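Long-range contacts in afamin (Homo sapiens, PDB 6RQ7), which carries hydrophobic molecules in body fluids, binds vitamin E and keeps lipidated Wnt proteins soluble and active: residues Ala154-Thr159 with Gln190-Phe195; Ser223-Lys228 with Ser296-Arg301; Leu349-Gln354 with Phe484-Phe489; Lys386-Val391 with Ser444-Cys449. All coordinates share one frame; numbering follows the deposited sequence.

Contact 1: Ala154-Thr159 with Gln190-Phe195; sequences APTLLT and QYLKAF
Thr156 and Phe195 mark the place where two antiparallel helices face each other. The axes of segments 154-159 and 190-195 come within 11.0 Å, and their directions differ by 176°. The backbones stay well apart: the CA atoms of Thr156 and Phe195 are 7.6 Å from each other. Side chains bridge the gap. Thr156 does most of this. Its CG2 lies anti to the backbone N and reaches across to Leu192, with CD1 3.7 Å from that methyl. Leu192 leaves its helix with CG also anti to the backbone N (chi1 -177°), which carries CD1 over to the other helix. The same CD1 lies 4.4 Å from CD2 of Leu157. The hydroxyl branch of Thr156 takes another path. OG1 stands 3.8 Å from CD2 of Phe195, but its hydrogen bond goes to Gln291 OE1 of helix 288-295. On the partner helix, Tyr191 and Phe195 are one turn apart and lean together. The Tyr191 OH sits 3.5 Å above the plane of the Phe195 ring, over its centre. The Tyr191 ring itself meets Thr156 CG2 obliquely. The contact joins the first and second albumin domains, and Phe195 belongs to the region that forms the pocket for hydrophobic ligands. No hydrogen bond runs directly between the two segments. Their pairing rests on methyl and ring contacts, while the buried threonine hydroxyl is satisfied by a third helix.

Contact 2: Ser223-Lys228 with Ser296-Arg301; sequences SQKFPK and SNKDDR
Lys225 reaches Ser296 because its chain is straight as far as CE and turns only at the end. CG is anti to the backbone N (chi1 -172°), and the bend at chi4 (62°) brings NZ to 2.7 Å from the Ser296 O. In this all-helical albumin fold, helix 213-225 ends here and the loop after helix 288-295 passes across it. Both belong to the second albumin domain, and residues 223-228 fall wholly in its pocket-forming region for hydrophobic ligands. NZ makes a weak hydrogen bond to Ile294 O. The ammonium group thus sits by carbonyls at the C-terminal end of helix 288-295, where the helix dipole would probably favour it. The backbones are joined by Asp299 N, which donates to Lys225 O at 2.8 Å. The same carbonyl receives a CA-H contact from Lys298. The Lys298 chain bends over the helix end, with CD 3.4 Å from Gln224 O and CE against Gln224 CG. Its NZ goes on to Pro342 O, and the Gln224 amide binds His341 O and Leu344 O. Pro227 has two neighbours. Its CD faces Asp299 CB, and its CG meets Arg301 CG, with the arginine chain crossing at about a right angle. Asp299 OD1 is hydrogen-bonded to Ser276 OG. Its other oxygen, OD2, lies 3.3 Å from Lys228 CB, whereas Lys228 NZ turns to Asp272 O.

Contact 3: Leu349-Gln354 with Phe484-Phe489; sequences LLRIVQ and FRRPCF
Arg351 starts its path at the ring of Phe484. CB lies 3.7 Å from Phe484 CZ, near the far end of the ring. The next carbon, CG, is directed anti to the backbone carbonyl carbon (chi1 -82°) and comes over one ring face. It is 3.7 Å from the ring centroid and 22° off the normal, a CH-pi contact. CD stays above that face, out past the rim, 3.5 Å from Phe484 CE1. The chain then bends at chi3 and leaves the ring for the start of helix 486-490. There NE meets Pro487 CD at 3.8 Å, with the proline at the edge of the guanidinium. The contact thus bridges two albumin domains: helix 346-363 belongs to the second, and residues Phe484-Phe489 to the third. At the tip, NH2 lies 3.8 Å from Arg486 CD. The two guanidinium planes are 69° apart, and NH2 is 4.5 Å from Arg486 NH1. Nearby acids probably ease the like charges. Arg351 NH1 forms salt bridges with Glu348 and with Asp451, while Arg486 has long, weak ion pairs to Glu394 and Glu490. One turn further along the helix, Gln354 meets the rim of the Phe484 ring. Its CG lies in the ring plane, 3.6 Å from CE2. The chain bends at chi2, and the amide turns away to a weak hydrogen bond with Asp358.

Contact 4: Lys386-Val391 with Ser444-Cys449; sequences KSLKMV and SEEFAC
Phe447 lays one face of its ring against the backbone of the helix that carries Leu388. The CA of Leu388 is 4.2 Å from the ring centroid and 20° off the normal, so the contact is CH-pi. The carbonyl carbon of Ser387 lies over the same face, and both atoms are off centre toward the rim. The ring takes this position because Phe447 CG is anti to its own backbone N (chi1 169°), on a side chain that starts toward the other segment. Leu388 crosses Phe447 obliquely, with CG 3.6 Å from Phe447 CB. Val391 comes at about a right angle and touches the ring at its edge, with CG2 3.7 Å from CD1. Ser387 CB sits above the same face, beyond the CZ end, 3.8 Å from CZ, while its hydroxyl binds Thr383 O one turn back. Beside the ring, Glu446 and Val391 run antiparallel alongside each other. There the carboxylate oxygen OE2 is 3.6 Å from Val391 CG1. No hydrogen bond links the two segments, and the contact is one of ring, methyl and backbone surfaces. Cys449 binds Cys440 in one of the disulfides that pin successive helices together in the albumin fold. The contact sets the end region of helix 376-392 against the start of helix 447-454. Helix 346-363 also borders it, where Glu348 touches both Ser387 and Phe447, and Leu344 adds a loop against the ring.

Contact 1 is the most deeply buried and lies nearest the middle of the chain; the others are partly buried. Contacts 1 and 3 each join neighbouring albumin domains, one through methyls and rings, the other through an arginine and an aromatic ring with acids close by. Contact 2 has the only hydrogen bond directly between paired segments. Helix 213-225 of contact 2 meets helix 346-363 of contact 3, where Gln224 OE1 lies 3.3 Å from Leu349 CD1. Contact 2 also touches contact 4, where Lys298 NZ lies 3.8 Å from Glu445 OE2, long and weak for opposite charges. Contacts 3 and 4 share Glu348 as a neighbour, and their centres are about 14 Å apart.

Contact 1: Ala154-Thr159 with Gln190-Phe195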
loop_
_atom_site.group_PDB
_atom_site.type_symbol
_atom_site.label_atom_id
_atom_site.label_comp_id
_atom_site.label_asym_id
_atom_site.label_seq_id
_atom_site.Cartn_x
_atom_site.Cartn_y
_atom_site.Cartn_z
ATOM N N ALA A 154 -3.584 10.355 -6.446
ATOM C CA ALA A 154 -3.578 11.628 -7.205
ATOM C C ALA A 154 -2.590 12.605 -6.570
ATOM O O ALA A 154 -1.706 13.107 -7.262
ATOM C CB ALA A 154 -4.974 12.201 -7.296
ATOM N N PRO A 155 -2.678 12.890 -5.245
ATOM C CA PRO A 155 -1.735 13.797 -4.591
ATOM C C PRO A 155 -0.286 13.560 -5.038
ATOM O O PRO A 155 0.390 14.517 -5.357
ATOM C CB PRO A 155 -1.906 13.463 -3.102
ATOM C CG PRO A 155 -3.353 13.042 -2.988
ATOM C CD PRO A 155 -3.669 12.350 -4.299
ATOM N N THR A 156 0.135 12.291 -5.067
ATOM C CA THR A 156 1.494 11.845 -5.472
ATOM C C THR A 156 1.791 12.335 -6.894
ATOM O O THR A 156 2.746 13.117 -7.051
ATOM C CB THR A 156 1.637 10.323 -5.343
ATOM O OG1 THR A 156 1.583 9.998 -3.954
ATOM C CG2 THR A 156 2.920 9.790 -5.941
ATOM N N LEU A 157 0.999 11.897 -7.880
ATOM C CA LEU A 157 1.216 12.204 -9.322
ATOM C C LEU A 157 1.337 13.719 -9.523
ATOM O O LEU A 157 2.296 14.147 -10.195
ATOM C CB LEU A 157 0.070 11.626 -10.159
ATOM C CG LEU A 157 0.172 10.133 -10.460
ATOM C CD1 LEU A 157 -1.031 9.658 -11.260
ATOM C CD2 LEU A 157 1.462 9.805 -11.196
ATOM N N LEU A 158 0.405 14.491 -8.955
ATOM C CA LEU A 158 0.363 15.975 -9.067
ATOM C C LEU A 158 1.602 16.588 -8.403
ATOM O O LEU A 158 2.063 17.636 -8.895
ATOM C CB LEU A 158 -0.927 16.501 -8.429
ATOM C CG LEU A 158 -2.209 16.226 -9.214
ATOM C CD1 LEU A 158 -3.412 16.830 -8.508
ATOM C CD2 LEU A 158 -2.106 16.753 -10.638
ATOM N N THR A 159 2.122 15.968 -7.338
ATOM C CA THR A 159 3.371 16.401 -6.653
ATOM C C THR A 159 4.566 16.123 -7.570
ATOM O O THR A 159 5.402 17.032 -7.718
ATOM C CB THR A 159 3.545 15.733 -5.283
ATOM O OG1 THR A 159 2.323 15.856 -4.557
ATOM C CG2 THR A 159 4.667 16.345 -4.475
ATOM N N GLN A 190 12.705 6.870 -8.784
ATOM C CA GLN A 190 12.995 6.177 -7.499
ATOM C C GLN A 190 11.840 6.428 -6.521
ATOM O O GLN A 190 11.255 5.443 -6.027
ATOM C CB GLN A 190 14.311 6.677 -6.893
ATOM C CG GLN A 190 15.538 6.475 -7.777
ATOM C CD GLN A 190 15.991 5.038 -7.872
ATOM O OE1 GLN A 190 15.398 4.132 -7.290
ATOM N NE2 GLN A 190 17.066 4.818 -8.612
ATOM N N TYR A 191 11.527 7.707 -6.282
ATOM C CA TYR A 191 10.490 8.193 -5.332
ATOM C C TYR A 191 9.118 7.617 -5.711
ATOM O O TYR A 191 8.439 7.069 -4.822
ATOM C CB TYR A 191 10.484 9.726 -5.297
ATOM C CG TYR A 191 9.258 10.351 -4.682
ATOM C CD1 TYR A 191 8.120 10.581 -5.439
ATOM C CD2 TYR A 191 9.236 10.725 -3.347
ATOM C CE1 TYR A 191 6.987 11.156 -4.885
ATOM C CE2 TYR A 191 8.113 11.306 -2.779
ATOM C CZ TYR A 191 6.983 11.520 -3.551
ATOM O OH TYR A 191 5.868 12.086 -3.006
ATOM N N LEU A 192 8.725 7.737 -6.983
ATOM C CA LEU A 192 7.376 7.356 -7.483
ATOM C C LEU A 192 7.172 5.843 -7.351
ATOM O O LEU A 192 6.093 5.441 -6.882
ATOM C CB LEU A 192 7.222 7.804 -8.941
ATOM C CG LEU A 192 5.856 7.534 -9.574
ATOM C CD1 LEU A 192 4.749 8.232 -8.799
ATOM C CD2 LEU A 192 5.837 7.961 -11.033
ATOM N N LYS A 193 8.163 5.041 -7.756
ATOM C CA LYS A 193 8.102 3.552 -7.735
ATOM C C LYS A 193 7.909 3.053 -6.298
ATOM O O LYS A 193 7.272 1.997 -6.129
ATOM C CB LYS A 193 9.369 2.945 -8.344
ATOM C CG LYS A 193 9.521 3.125 -9.850
ATOM C CD LYS A 193 8.342 2.617 -10.656
ATOM C CE LYS A 193 8.627 2.540 -12.141
ATOM N NZ LYS A 193 7.385 2.328 -12.922
ATOM N N ALA A 194 8.443 3.782 -5.312
ATOM C CA ALA A 194 8.327 3.473 -3.866
ATOM C C ALA A 194 6.923 3.831 -3.363
ATOM O O ALA A 194 6.308 2.990 -2.679
ATOM C CB ALA A 194 9.393 4.213 -3.096
ATOM N N PHE A 195 6.439 5.035 -3.688
ATOM C CA PHE A 195 5.138 5.587 -3.217
ATOM C C PHE A 195 3.972 4.759 -3.774
ATOM O O PHE A 195 2.944 4.637 -3.080
ATOM C CB PHE A 195 5.009 7.071 -3.574
ATOM C CG PHE A 195 5.382 7.997 -2.445
ATOM C CD1 PHE A 195 6.707 8.168 -2.079
ATOM C CD2 PHE A 195 4.406 8.680 -1.734
ATOM C CE1 PHE A 195 7.049 9.010 -1.032
ATOM C CE2 PHE A 195 4.750 9.521 -0.688
ATOM C CZ PHE A 195 6.071 9.688 -0.341
#

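Contact 2: Ser223-Lys228 with Ser296-Arg301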
loop_
_atom_site.group_PDB
_atom_site.type_symbol
_atom_site.label_atom_id
_atom_site.label_comp_id
_atom_site.label_asym_id
_atom_site.label_seq_id
_atom_site.Cartn_x
_atom_site.Cartn_y
_atom_site.Cartn_z
ATOM N N SER A 223 1.551 6.472 14.909
ATOM C CA SER A 223 2.015 6.405 16.322
ATOM C C SER A 223 3.541 6.282 16.354
ATOM O O SER A 223 4.161 6.877 17.252
ATOM C CB SER A 223 1.369 5.267 17.071
ATOM O OG SER A 223 -0.047 5.329 16.969
ATOM N N GLN A 224 4.110 5.541 15.400
ATOM C CA GLN A 224 5.575 5.324 15.257
ATOM C C GLN A 224 6.226 6.595 14.695
ATOM O O GLN A 224 7.336 6.945 15.149
ATOM C CB GLN A 224 5.832 4.115 14.355
ATOM C CG GLN A 224 7.163 3.433 14.617
ATOM C CD GLN A 224 7.287 2.115 13.893
ATOM O OE1 GLN A 224 6.613 1.866 12.895
ATOM N NE2 GLN A 224 8.154 1.250 14.398
ATOM N N LYS A 225 5.548 7.256 13.750
ATOM C CA LYS A 225 6.022 8.473 13.037
ATOM C C LYS A 225 5.841 9.706 13.930
ATOM O O LYS A 225 6.725 10.584 13.899
ATOM C CB LYS A 225 5.252 8.628 11.721
ATOM C CG LYS A 225 5.750 9.721 10.786
ATOM C CD LYS A 225 5.091 9.676 9.421
ATOM C CE LYS A 225 5.548 10.786 8.500
ATOM N NZ LYS A 225 7.000 10.704 8.209
ATOM N N PHE A 226 4.733 9.770 14.679
ATOM C CA PHE A 226 4.362 10.890 15.584
ATOM C C PHE A 226 4.146 10.361 17.001
ATOM O O PHE A 226 3.011 10.263 17.456
ATOM C CB PHE A 226 3.094 11.590 15.087
ATOM C CG PHE A 226 3.139 12.078 13.662
ATOM C CD1 PHE A 226 4.155 12.918 13.228
ATOM C CD2 PHE A 226 2.150 11.719 12.757
ATOM C CE1 PHE A 226 4.189 13.375 11.919
ATOM C CE2 PHE A 226 2.184 12.177 11.448
ATOM C CZ PHE A 226 3.204 13.004 11.032
ATOM N N PRO A 227 5.215 9.981 17.737
ATOM C CA PRO A 227 5.081 9.548 19.132
ATOM C C PRO A 227 4.598 10.640 20.105
ATOM O O PRO A 227 3.915 10.289 21.051
ATOM C CB PRO A 227 6.502 9.085 19.499
ATOM C CG PRO A 227 7.396 9.833 18.535
ATOM C CD PRO A 227 6.599 9.888 17.252
ATOM N N LYS A 228 4.936 11.911 19.852
ATOM C CA LYS A 228 4.552 13.079 20.702
ATOM C C LYS A 228 3.027 13.279 20.674
ATOM O O LYS A 228 2.516 14.029 21.530
ATOM C CB LYS A 228 5.301 14.342 20.254
ATOM C CG LYS A 228 4.792 15.655 20.842
ATOM C CD LYS A 228 5.707 16.849 20.625
ATOM C CE LYS A 228 5.384 17.645 19.376
ATOM N NZ LYS A 228 6.033 18.977 19.390
ATOM N N SER A 296 8.745 12.862 5.351
ATOM C CA SER A 296 9.551 13.321 6.516
ATOM C C SER A 296 9.976 12.124 7.379
ATOM O O SER A 296 9.441 11.016 7.168
ATOM C CB SER A 296 8.800 14.340 7.339
ATOM O OG SER A 296 7.768 13.725 8.097
ATOM N N ASN A 297 10.901 12.354 8.316
ATOM C CA ASN A 297 11.394 11.333 9.279
ATOM C C ASN A 297 10.518 11.378 10.539
ATOM O O ASN A 297 9.815 12.392 10.738
ATOM C CB ASN A 297 12.879 11.533 9.601
ATOM C CG ASN A 297 13.567 10.272 10.080
ATOM O OD1 ASN A 297 14.410 10.324 10.975
ATOM N ND2 ASN A 297 13.222 9.136 9.495
ATOM N N LYS A 298 10.570 10.316 11.350
ATOM C CA LYS A 298 9.726 10.123 12.562
ATOM C C LYS A 298 10.207 11.072 13.667
ATOM O O LYS A 298 11.422 11.350 13.712
ATOM C CB LYS A 298 9.775 8.658 13.010
ATOM C CG LYS A 298 9.555 7.636 11.900
ATOM C CD LYS A 298 9.164 6.256 12.389
ATOM C CE LYS A 298 10.090 5.706 13.454
ATOM N NZ LYS A 298 11.505 5.703 13.014
ATOM N N ASP A 299 9.289 11.537 14.523
ATOM C CA ASP A 299 9.537 12.579 15.560
ATOM C C ASP A 299 10.502 12.030 16.623
ATOM O O ASP A 299 10.642 10.794 16.718
ATOM C CB ASP A 299 8.220 13.071 16.168
ATOM C CG ASP A 299 8.312 14.404 16.892
ATOM O OD1 ASP A 299 9.204 15.205 16.543
ATOM O OD2 ASP A 299 7.493 14.627 17.804
ATOM N N ASP A 300 11.117 12.925 17.407
ATOM C CA ASP A 300 12.292 12.647 18.282
ATOM C C ASP A 300 11.909 11.811 19.514
ATOM O O ASP A 300 12.839 11.426 20.250
ATOM C CB ASP A 300 12.968 13.952 18.718
ATOM C CG ASP A 300 13.791 14.614 17.624
ATOM O OD1 ASP A 300 14.735 13.967 17.128
ATOM O OD2 ASP A 300 13.479 15.770 17.276
ATOM N N ARG A 301 10.614 11.553 19.742
ATOM C CA ARG A 301 10.070 10.743 20.873
ATOM C C ARG A 301 10.150 11.534 22.179
ATOM O O ARG A 301 11.054 12.349 22.359
ATOM C CB ARG A 301 10.800 9.401 21.030
ATOM C CG ARG A 301 10.258 8.282 20.152
ATOM C CD ARG A 301 10.237 6.937 20.853
ATOM N NE ARG A 301 11.548 6.307 20.938
ATOM C CZ ARG A 301 11.791 5.141 21.531
ATOM N NH1 ARG A 301 10.810 4.467 22.109
ATOM N NH2 ARG A 301 13.019 4.651 21.546
#

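Contact 3: Leu349-Gln354 with Phe484-Phe489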
loop_
_atom_site.group_PDB
_atom_site.type_symbol
_atom_site.label_atom_id
_atom_site.label_comp_id
_atom_site.label_asym_id
_atom_site.label_seq_id
_atom_site.Cartn_x
_atom_site.Cartn_y
_atom_site.Cartn_z
ATOM N N LEU A 349 4.456 -4.787 14.139
ATOM C CA LEU A 349 3.601 -4.026 15.090
ATOM C C LEU A 349 2.146 -4.497 14.987
ATOM O O LEU A 349 1.363 -4.138 15.881
ATOM C CB LEU A 349 3.721 -2.527 14.799
ATOM C CG LEU A 349 4.988 -1.864 15.335
ATOM C CD1 LEU A 349 5.221 -0.515 14.674
ATOM C CD2 LEU A 349 4.924 -1.717 16.849
ATOM N N LEU A 350 1.804 -5.258 13.941
ATOM C CA LEU A 350 0.485 -5.931 13.788
ATOM C C LEU A 350 0.585 -7.383 14.273
ATOM O O LEU A 350 -0.316 -7.806 15.025
ATOM C CB LEU A 350 0.039 -5.847 12.325
ATOM C CG LEU A 350 -0.885 -4.674 11.998
ATOM C CD1 LEU A 350 -0.565 -4.081 10.636
ATOM C CD2 LEU A 350 -2.345 -5.099 12.068
ATOM N N ARG A 351 1.634 -8.108 13.865
ATOM C CA ARG A 351 1.923 -9.496 14.325
ATOM C C ARG A 351 1.793 -9.555 15.849
ATOM O O ARG A 351 1.123 -10.478 16.351
ATOM C CB ARG A 351 3.327 -9.950 13.912
ATOM C CG ARG A 351 3.429 -10.463 12.483
ATOM C CD ARG A 351 4.699 -11.258 12.240
ATOM N NE ARG A 351 5.188 -11.092 10.876
ATOM C CZ ARG A 351 6.077 -10.179 10.481
ATOM N NH1 ARG A 351 6.606 -9.328 11.346
ATOM N NH2 ARG A 351 6.441 -10.122 9.210
ATOM N N ILE A 352 2.410 -8.594 16.543
ATOM C CA ILE A 352 2.418 -8.487 18.032
ATOM C C ILE A 352 0.985 -8.267 18.524
ATOM O O ILE A 352 0.542 -9.046 19.390
ATOM C CB ILE A 352 3.377 -7.373 18.498
ATOM C CG1 ILE A 352 4.833 -7.839 18.417
ATOM C CG2 ILE A 352 3.017 -6.885 19.896
ATOM C CD1 ILE A 352 5.847 -6.719 18.454
ATOM N N VAL A 353 0.295 -7.254 17.988
ATOM C CA VAL A 353 -1.100 -6.890 18.380
ATOM C C VAL A 353 -1.986 -8.127 18.209
ATOM O O VAL A 353 -2.768 -8.423 19.129
ATOM C CB VAL A 353 -1.636 -5.695 17.570
ATOM C CG1 VAL A 353 -3.120 -5.460 17.820
ATOM C CG2 VAL A 353 -0.840 -4.429 17.845
ATOM N N GLN A 354 -1.853 -8.820 17.076
ATOM C CA GLN A 354 -2.596 -10.072 16.778
ATOM C C GLN A 354 -2.255 -11.113 17.851
ATOM O O GLN A 354 -3.197 -11.626 18.482
ATOM C CB GLN A 354 -2.269 -10.562 15.366
ATOM C CG GLN A 354 -3.022 -11.823 14.956
ATOM C CD GLN A 354 -4.522 -11.654 14.996
ATOM O OE1 GLN A 354 -5.063 -10.649 14.542
ATOM N NE2 GLN A 354 -5.209 -12.648 15.541
ATOM N N PHE A 484 0.570 -11.828 9.260
ATOM C CA PHE A 484 1.243 -13.143 9.093
ATOM C C PHE A 484 1.021 -13.666 7.666
ATOM O O PHE A 484 0.298 -14.671 7.497
ATOM C CB PHE A 484 0.724 -14.143 10.132
ATOM C CG PHE A 484 0.982 -13.768 11.570
ATOM C CD1 PHE A 484 2.229 -13.967 12.142
ATOM C CD2 PHE A 484 -0.025 -13.233 12.359
ATOM C CE1 PHE A 484 2.465 -13.632 13.465
ATOM C CE2 PHE A 484 0.215 -12.898 13.683
ATOM C CZ PHE A 484 1.458 -13.096 14.232
ATOM N N ARG A 485 1.612 -12.996 6.668
ATOM C CA ARG A 485 1.690 -13.491 5.264
ATOM C C ARG A 485 3.162 -13.686 4.877
ATOM O O ARG A 485 3.452 -14.680 4.185
ATOM C CB ARG A 485 0.936 -12.566 4.301
ATOM C CG ARG A 485 1.488 -11.151 4.191
ATOM C CD ARG A 485 0.994 -10.386 2.974
ATOM N NE ARG A 485 -0.426 -10.556 2.677
ATOM C CZ ARG A 485 -1.109 -9.847 1.782
ATOM N NH1 ARG A 485 -2.396 -10.091 1.591
ATOM N NH2 ARG A 485 -0.515 -8.895 1.081
ATOM N N ARG A 486 4.057 -12.788 5.312
ATOM C CA ARG A 486 5.529 -12.911 5.111
ATOM C C ARG A 486 6.031 -14.203 5.753
ATOM O O ARG A 486 6.688 -14.997 5.085
ATOM C CB ARG A 486 6.273 -11.688 5.659
ATOM C CG ARG A 486 7.788 -11.834 5.650
ATOM C CD ARG A 486 8.504 -10.541 5.989
ATOM N NE ARG A 486 9.945 -10.657 5.799
ATOM C CZ ARG A 486 10.783 -11.275 6.631
ATOM N NH1 ARG A 486 10.339 -11.851 7.737
ATOM N NH2 ARG A 486 12.073 -11.317 6.348
ATOM N N PRO A 487 5.755 -14.466 7.053
ATOM C CA PRO A 487 6.165 -15.724 7.680
ATOM C C PRO A 487 5.449 -16.938 7.068
ATOM O O PRO A 487 6.046 -17.998 7.030
ATOM C CB PRO A 487 5.784 -15.545 9.156
ATOM C CG PRO A 487 4.670 -14.525 9.125
ATOM C CD PRO A 487 5.041 -13.590 7.995
ATOM N N CYS A 488 4.201 -16.755 6.616
ATOM C CA CYS A 488 3.410 -17.762 5.859
ATOM C C CYS A 488 4.159 -18.141 4.581
ATOM O O CYS A 488 4.304 -19.349 4.325
ATOM C CB CYS A 488 2.032 -17.238 5.475
ATOM S SG CYS A 488 0.974 -18.502 4.720
ATOM N N PHE A 489 4.589 -17.135 3.811
ATOM C CA PHE A 489 5.350 -17.285 2.541
ATOM C C PHE A 489 6.731 -17.888 2.829
ATOM O O PHE A 489 7.186 -18.739 2.045
ATOM C CB PHE A 489 5.491 -15.944 1.818
ATOM C CG PHE A 489 4.346 -15.597 0.901
ATOM C CD1 PHE A 489 4.065 -16.384 -0.205
ATOM C CD2 PHE A 489 3.563 -14.472 1.125
ATOM C CE1 PHE A 489 3.018 -16.063 -1.055
ATOM C CE2 PHE A 489 2.517 -14.153 0.274
ATOM C CZ PHE A 489 2.247 -14.950 -0.814
#

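Contact 4: Lys386-Val391 with Ser444-Cys449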
loop_
_atom_site.group_PDB
_atom_site.type_symbol
_atom_site.label_atom_id
_atom_site.label_comp_id
_atom_site.label_asym_id
_atom_site.label_seq_id
_atom_site.Cartn_x
_atom_site.Cartn_y
_atom_site.Cartn_z
ATOM N N LYS A 386 13.471 -12.733 17.912
ATOM C CA LYS A 386 13.504 -13.891 16.977
ATOM C C LYS A 386 13.449 -13.364 15.538
ATOM O O LYS A 386 14.284 -13.796 14.722
ATOM C CB LYS A 386 12.352 -14.853 17.299
ATOM C CG LYS A 386 12.135 -15.995 16.312
ATOM C CD LYS A 386 10.950 -15.785 15.386
ATOM C CE LYS A 386 10.692 -16.962 14.468
ATOM N NZ LYS A 386 10.296 -18.182 15.215
ATOM N N SER A 387 12.516 -12.449 15.252
ATOM C CA SER A 387 12.267 -11.868 13.905
ATOM C C SER A 387 13.450 -10.992 13.479
ATOM O O SER A 387 13.812 -11.030 12.289
ATOM C CB SER A 387 10.977 -11.095 13.881
ATOM O OG SER A 387 9.894 -11.917 14.288
ATOM N N LEU A 388 14.026 -10.239 14.419
ATOM C CA LEU A 388 15.178 -9.329 14.171
ATOM C C LEU A 388 16.409 -10.171 13.816
ATOM O O LEU A 388 17.075 -9.855 12.812
ATOM C CB LEU A 388 15.427 -8.473 15.419
ATOM C CG LEU A 388 15.942 -7.059 15.157
ATOM C CD1 LEU A 388 16.131 -6.306 16.466
ATOM C CD2 LEU A 388 17.237 -7.083 14.359
ATOM N N LYS A 389 16.682 -11.208 14.614
ATOM C CA LYS A 389 17.800 -12.168 14.413
ATOM C C LYS A 389 17.580 -12.943 13.109
ATOM O O LYS A 389 18.580 -13.334 12.486
ATOM C CB LYS A 389 17.904 -13.123 15.607
ATOM C CG LYS A 389 19.123 -14.036 15.599
ATOM C CD LYS A 389 19.212 -14.940 16.808
ATOM C CE LYS A 389 20.298 -15.989 16.676
ATOM N NZ LYS A 389 20.329 -16.898 17.845
ATOM N N MET A 390 16.322 -13.158 12.717
ATOM C CA MET A 390 15.947 -13.887 11.476
ATOM C C MET A 390 16.294 -13.027 10.256
ATOM O O MET A 390 16.614 -13.608 9.201
ATOM C CB MET A 390 14.451 -14.221 11.461
ATOM C CG MET A 390 14.094 -15.386 10.557
ATOM S SD MET A 390 12.786 -16.418 11.270
ATOM C CE MET A 390 11.449 -15.229 11.384
ATOM N N VAL A 391 16.225 -11.698 10.399
ATOM C CA VAL A 391 16.627 -10.710 9.352
ATOM C C VAL A 391 18.154 -10.731 9.223
ATOM O O VAL A 391 18.646 -10.613 8.086
ATOM C CB VAL A 391 16.094 -9.295 9.662
ATOM C CG1 VAL A 391 17.082 -8.196 9.293
ATOM C CG2 VAL A 391 14.750 -9.054 8.992
ATOM N N SER A 444 21.468 0.551 11.834
ATOM C CA SER A 444 20.471 0.620 12.933
ATOM C C SER A 444 19.062 0.624 12.330
ATOM O O SER A 444 18.845 1.364 11.351
ATOM C CB SER A 444 20.705 1.827 13.801
ATOM O OG SER A 444 20.773 3.008 13.015
ATOM N N GLU A 445 18.155 -0.185 12.891
ATOM C CA GLU A 445 16.764 -0.392 12.400
ATOM C C GLU A 445 16.800 -1.084 11.027
ATOM O O GLU A 445 15.971 -0.718 10.168
ATOM C CB GLU A 445 16.006 0.938 12.321
ATOM C CG GLU A 445 16.068 1.766 13.593
ATOM C CD GLU A 445 15.154 2.983 13.617
ATOM O OE1 GLU A 445 15.365 3.858 14.481
ATOM O OE2 GLU A 445 14.227 3.054 12.782
ATOM N N GLU A 446 17.714 -2.047 10.831
ATOM C CA GLU A 446 17.823 -2.850 9.579
ATOM C C GLU A 446 16.618 -3.791 9.469
ATOM O O GLU A 446 16.269 -4.167 8.335
ATOM C CB GLU A 446 19.126 -3.653 9.510
ATOM C CG GLU A 446 19.340 -4.611 10.670
ATOM C CD GLU A 446 20.195 -5.822 10.338
ATOM O OE1 GLU A 446 21.094 -5.698 9.478
ATOM O OE2 GLU A 446 19.954 -6.892 10.935
ATOM N N PHE A 447 16.021 -4.163 10.605
ATOM C CA PHE A 447 14.790 -4.991 10.688
ATOM C C PHE A 447 13.567 -4.117 10.394
ATOM O O PHE A 447 12.650 -4.591 9.700
ATOM C CB PHE A 447 14.675 -5.657 12.061
ATOM C CG PHE A 447 13.335 -6.291 12.332
ATOM C CD1 PHE A 447 12.755 -7.148 11.408
ATOM C CD2 PHE A 447 12.653 -6.035 13.512
ATOM C CE1 PHE A 447 11.521 -7.729 11.653
ATOM C CE2 PHE A 447 11.418 -6.619 13.757
ATOM C CZ PHE A 447 10.855 -7.464 12.828
ATOM N N ALA A 448 13.564 -2.879 10.903
ATOM C CA ALA A 448 12.468 -1.890 10.752
ATOM C C ALA A 448 12.190 -1.626 9.269
ATOM O O ALA A 448 11.106 -1.095 8.967
ATOM C CB ALA A 448 12.817 -0.605 11.462
ATOM N N CYS A 449 13.141 -1.957 8.390
ATOM C CA CYS A 449 13.059 -1.735 6.924
ATOM C C CYS A 449 12.802 -3.059 6.193
ATOM O O CYS A 449 11.705 -3.214 5.634
ATOM C CB CYS A 449 14.335 -1.085 6.412
ATOM S SG CYS A 449 14.400 -0.996 4.606
#